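PDB 3LTO: mevalonate diphosphate decarboxylase from Legionella pneumophila, which probably catalyses the ATP-dependent decarboxylation of mevalonate 5-diphosphate to isopentenyl diphosphate, a step of isoprenoid biosynthesis. Local coordinates for residues K119-S122 with I123-E127; L261-L264 with S265-E268. One frame throughout, in Å; residues are numbered along the deposited sequence.

Contact 1 of 2, residues K119-S122 with I123-E127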
loop_
_atom_site.group_PDB
_atom_site.type_symbol
_atom_site.label_atom_id
_atom_site.label_comp_id
_atom_site.label_asym_id
_atom_site.label_seq_id
_atom_site.Cartn_x
_atom_site.Cartn_y
_atom_site.Cartn_z
ATOM N N LYS A 119 -13.532 -14.652 -5.030
ATOM C CA LYS A 119 -14.630 -14.148 -5.849
ATOM C C LYS A 119 -15.943 -14.866 -5.562
ATOM O O LYS A 119 -16.983 -14.225 -5.389
ATOM C CB LYS A 119 -14.266 -14.270 -7.337
ATOM C CG LYS A 119 -13.042 -13.447 -7.693
ATOM C CD LYS A 119 -12.477 -13.767 -9.071
ATOM C CE LYS A 119 -13.318 -13.196 -10.198
ATOM N NZ LYS A 119 -12.598 -13.301 -11.503
ATOM N N CYS A 120 -15.902 -16.193 -5.499
ATOM C CA CYS A 120 -17.118 -16.950 -5.229
ATOM C C CYS A 120 -17.665 -16.678 -3.818
ATOM O O CYS A 120 -18.867 -16.477 -3.646
ATOM C CB CYS A 120 -16.856 -18.444 -5.398
ATOM S SG CYS A 120 -18.349 -19.455 -5.416
ATOM N N ALA A 121 -16.787 -16.665 -2.819
ATOM C CA ALA A 121 -17.222 -16.421 -1.445
ATOM C C ALA A 121 -17.772 -15.006 -1.314
ATOM O O ALA A 121 -18.745 -14.767 -0.589
ATOM C CB ALA A 121 -16.054 -16.638 -0.462
ATOM N N SER A 122 -17.148 -14.071 -2.024
ATOM C CA SER A 122 -17.583 -12.685 -1.993
ATOM C C SER A 122 -19.011 -12.586 -2.498
ATOM O O SER A 122 -19.834 -11.884 -1.914
ATOM C CB SER A 122 -16.662 -11.806 -2.845
ATOM O OG SER A 122 -15.432 -11.598 -2.181
ATOM N N ILE A 123 -19.298 -13.300 -3.580
ATOM C CA ILE A 123 -20.634 -13.295 -4.158
ATOM C C ILE A 123 -21.590 -13.969 -3.185
ATOM O O ILE A 123 -22.564 -13.364 -2.732
ATOM C CB ILE A 123 -20.643 -14.034 -5.511
ATOM C CG1 ILE A 123 -19.808 -13.241 -6.524
ATOM C CG2 ILE A 123 -22.073 -14.225 -6.004
ATOM C CD1 ILE A 123 -19.645 -13.922 -7.854
ATOM N N ALA A 124 -21.290 -15.217 -2.850
ATOM C CA ALA A 124 -22.103 -15.993 -1.925
ATOM C C ALA A 124 -22.379 -15.261 -0.612
ATOM O O ALA A 124 -23.525 -15.136 -0.196
ATOM C CB ALA A 124 -21.418 -17.315 -1.632
ATOM N N LEU A 125 -21.326 -14.777 0.035
ATOM C CA LEU A 125 -21.467 -14.097 1.314
ATOM C C LEU A 125 -22.189 -12.760 1.223
ATOM O O LEU A 125 -22.863 -12.342 2.169
ATOM C CB LEU A 125 -20.088 -13.941 1.965
ATOM C CG LEU A 125 -19.465 -15.306 2.292
ATOM C CD1 LEU A 125 -18.053 -15.149 2.853
ATOM C CD2 LEU A 125 -20.365 -16.025 3.292
ATOM N N SER A 126 -22.055 -12.102 0.077
ATOM C CA SER A 126 -22.716 -10.830 -0.170
ATOM C C SER A 126 -24.240 -11.036 -0.193
ATOM O O SER A 126 -24.982 -10.327 0.486
ATOM C CB SER A 126 -22.245 -10.260 -1.511
ATOM O OG SER A 126 -22.831 -9.000 -1.770
ATOM N N GLU A 127 -24.700 -12.018 -0.964
ATOM C CA GLU A 127 -26.131 -12.300 -1.071
ATOM C C GLU A 127 -26.724 -12.902 0.208
ATOM O O GLU A 127 -27.887 -12.663 0.523
ATOM C CB GLU A 127 -26.408 -13.248 -2.248
ATOM C CG GLU A 127 -25.889 -12.755 -3.590
ATOM C CD GLU A 127 -26.158 -13.739 -4.718
ATOM O OE1 GLU A 127 -26.493 -14.898 -4.414
ATOM O OE2 GLU A 127 -26.027 -13.358 -5.904
#
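Ala121 and Leu125 meet one turn apart, on the closely packed side of helix 110-129. Leu125 CD1 lies 4.1 Å from Ala121 CB. The chi1 of Leu125 (-64°) sets CG beside its own backbone N and brings the branch point back over the preceding turn, 3.0 Å from Ala121 O. The same carbonyl accepts the backbone N-H of Leu125 at 2.7 Å (N to O). Leu80 and Leu83 of helix 71-87 cover Ala121, and Lys84 and Phe87 cover Leu125. The helix belongs to the N-terminal domain, of the ribosomal protein S5 type, and packs against strands 2-12 and 31-47. Cys120 and Ala124 both touch Trp3 and Leu45 there. Between them runs a nearly straight helix bond, Ala124 N to Cys120 O, 2.8 Å and 169° at the hydrogen. Ser122 is buried too, and its OG is hydrogen-bonded to Thr118 O. Ile123, Lys119 and Ser126, by contrast, are partly exposed. Ile123 lays CG1 along the preceding turn, 3.2 Å from Lys119 O, while Lys119 NZ is hydrogen-bonded to Gln6 O. The bond from Ser126 N to Ser122 O is more bent, 138° at the hydrogen, and the donor sits above the carbonyl plane. Ser126 OG is hydrogen-bonded to Lys131 O.

Contact 2 of 2, residues L261-L264 with S265-E268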
loop_
_atom_site.group_PDB
_atom_site.type_symbol
_atom_site.label_atom_id
_atom_site.label_comp_id
_atom_site.label_asym_id
_atom_site.label_seq_id
_atom_site.Cartn_x
_atom_site.Cartn_y
_atom_site.Cartn_z
ATOM N N LEU A 261 18.627 -27.623 -18.399
ATOM C CA LEU A 261 19.736 -26.863 -18.961
ATOM C C LEU A 261 19.890 -27.072 -20.465
ATOM O O LEU A 261 20.247 -26.150 -21.197
ATOM C CB LEU A 261 21.041 -27.224 -18.236
ATOM C CG LEU A 261 21.071 -26.877 -16.740
ATOM C CD1 LEU A 261 22.329 -27.428 -16.103
ATOM C CD2 LEU A 261 20.999 -25.350 -16.561
ATOM N N HIS A 262 19.609 -28.280 -20.929
ATOM C CA HIS A 262 19.715 -28.568 -22.347
ATOM C C HIS A 262 18.772 -27.661 -23.119
ATOM O O HIS A 262 19.187 -26.993 -24.060
ATOM C CB HIS A 262 19.372 -30.040 -22.627
ATOM C CG HIS A 262 20.326 -31.008 -21.997
ATOM N ND1 HIS A 262 19.986 -32.313 -21.711
ATOM C CD2 HIS A 262 21.614 -30.858 -21.600
ATOM C CE1 HIS A 262 21.023 -32.926 -21.165
ATOM N NE2 HIS A 262 22.022 -32.065 -21.086
ATOM N N ILE A 263 17.513 -27.605 -22.699
ATOM C CA ILE A 263 16.544 -26.785 -23.412
ATOM C C ILE A 263 16.765 -25.284 -23.213
ATOM O O ILE A 263 16.502 -24.493 -24.114
ATOM C CB ILE A 263 15.088 -27.200 -23.043
ATOM C CG1 ILE A 263 14.101 -26.503 -23.981
ATOM C CG2 ILE A 263 14.779 -26.864 -21.590
ATOM C CD1 ILE A 263 14.416 -26.715 -25.471
ATOM N N LEU A 264 17.259 -24.882 -22.045
ATOM C CA LEU A 264 17.532 -23.463 -21.819
ATOM C C LEU A 264 18.672 -23.049 -22.753
ATOM O O LEU A 264 18.625 -21.993 -23.374
ATOM C CB LEU A 264 17.926 -23.199 -20.360
ATOM C CG LEU A 264 16.814 -23.374 -19.324
ATOM C CD1 LEU A 264 17.330 -23.016 -17.942
ATOM C CD2 LEU A 264 15.637 -22.485 -19.701
ATOM N N SER A 265 19.689 -23.900 -22.849
ATOM C CA SER A 265 20.835 -23.653 -23.719
ATOM C C SER A 265 20.370 -23.570 -25.168
ATOM O O SER A 265 20.849 -22.741 -25.939
ATOM C CB SER A 265 21.854 -24.786 -23.577
ATOM O OG SER A 265 22.929 -24.627 -24.484
ATOM N N VAL A 266 19.433 -24.435 -25.535
ATOM C CA VAL A 266 18.910 -24.431 -26.890
ATOM C C VAL A 266 18.199 -23.110 -27.179
ATOM O O VAL A 266 18.361 -22.526 -28.249
ATOM C CB VAL A 266 17.939 -25.617 -27.110
ATOM C CG1 VAL A 266 17.111 -25.407 -28.366
ATOM C CG2 VAL A 266 18.736 -26.914 -27.235
ATOM N N ILE A 267 17.423 -22.627 -26.220
ATOM C CA ILE A 267 16.713 -21.370 -26.411
ATOM C C ILE A 267 17.701 -20.221 -26.633
ATOM O O ILE A 267 17.472 -19.361 -27.479
ATOM C CB ILE A 267 15.791 -21.060 -25.198
ATOM C CG1 ILE A 267 14.632 -22.059 -25.170
ATOM C CG2 ILE A 267 15.249 -19.647 -25.296
ATOM C CD1 ILE A 267 13.838 -22.059 -23.880
ATOM N N GLU A 268 18.799 -20.213 -25.883
ATOM C CA GLU A 268 19.801 -19.165 -26.030
ATOM C C GLU A 268 20.388 -19.204 -27.434
ATOM O O GLU A 268 20.471 -18.180 -28.108
ATOM C CB GLU A 268 20.926 -19.339 -25.013
ATOM C CG GLU A 268 20.516 -19.172 -23.586
ATOM C CD GLU A 268 21.695 -19.265 -22.638
ATOM O OE1 GLU A 268 22.332 -20.336 -22.573
ATOM O OE2 GLU A 268 21.987 -18.261 -21.961
#
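Leu261 O receives the backbone N-H of Ser265 at 2.8 Å (N to O), the first of four successive i to i+4 bonds in this part of the alpha-helix 258-274. The helix belongs to the C-terminal domain of the GHMP kinase fold and packs beside helices 228-247 and 297-308. Ser265 CB also rests by the Leu261 carbonyl, on a partly exposed side. His262 leaves the backbone away from the following turn, and its side chain touches Tyr312. The His262 carbonyl takes the N-H of Val266, and Val266 CG2 comes within 3.2 Å of His262 O. Ile263 is buried and makes the apolar contacts between side chains. Its CG1 lies anti to the backbone N (chi1 -170°), and Ile263 CD1 comes back to within 4.0 Å of Val266 CB. The two side chains cross obliquely. Ile267 CD1 is a looser neighbour, 4.5 Å from Ile263 CG1. Phe303 of helix 297-308 touches both Val266 and Ile267, and Leu308 touches Ile263. Leu264 is buried on another side, against Trp236 and Val288. Its carbonyl accepts the N-H of Glu268, whose extended chain also reaches Tyr232 and Trp236. Glu268 CG lies 3.4 Å from Leu264 O.

Overall arrangement
Contacts 1 and 2 each join two successive turns of a single helix, and they sit in different domains. Contact 1 lies in the N-terminal domain and contact 2 in the C-terminal domain, later in the chain. Their centres are 45 Å apart. Their nearest atoms are about 30 Å apart, so they do not touch. Each centre is 23 Å from the centre of the chain, and the two lie on opposite sides of it. In this family the active site is formed between the two domains. Both helices lay buried side chains on the sheet of their own domain and against neighbouring helices.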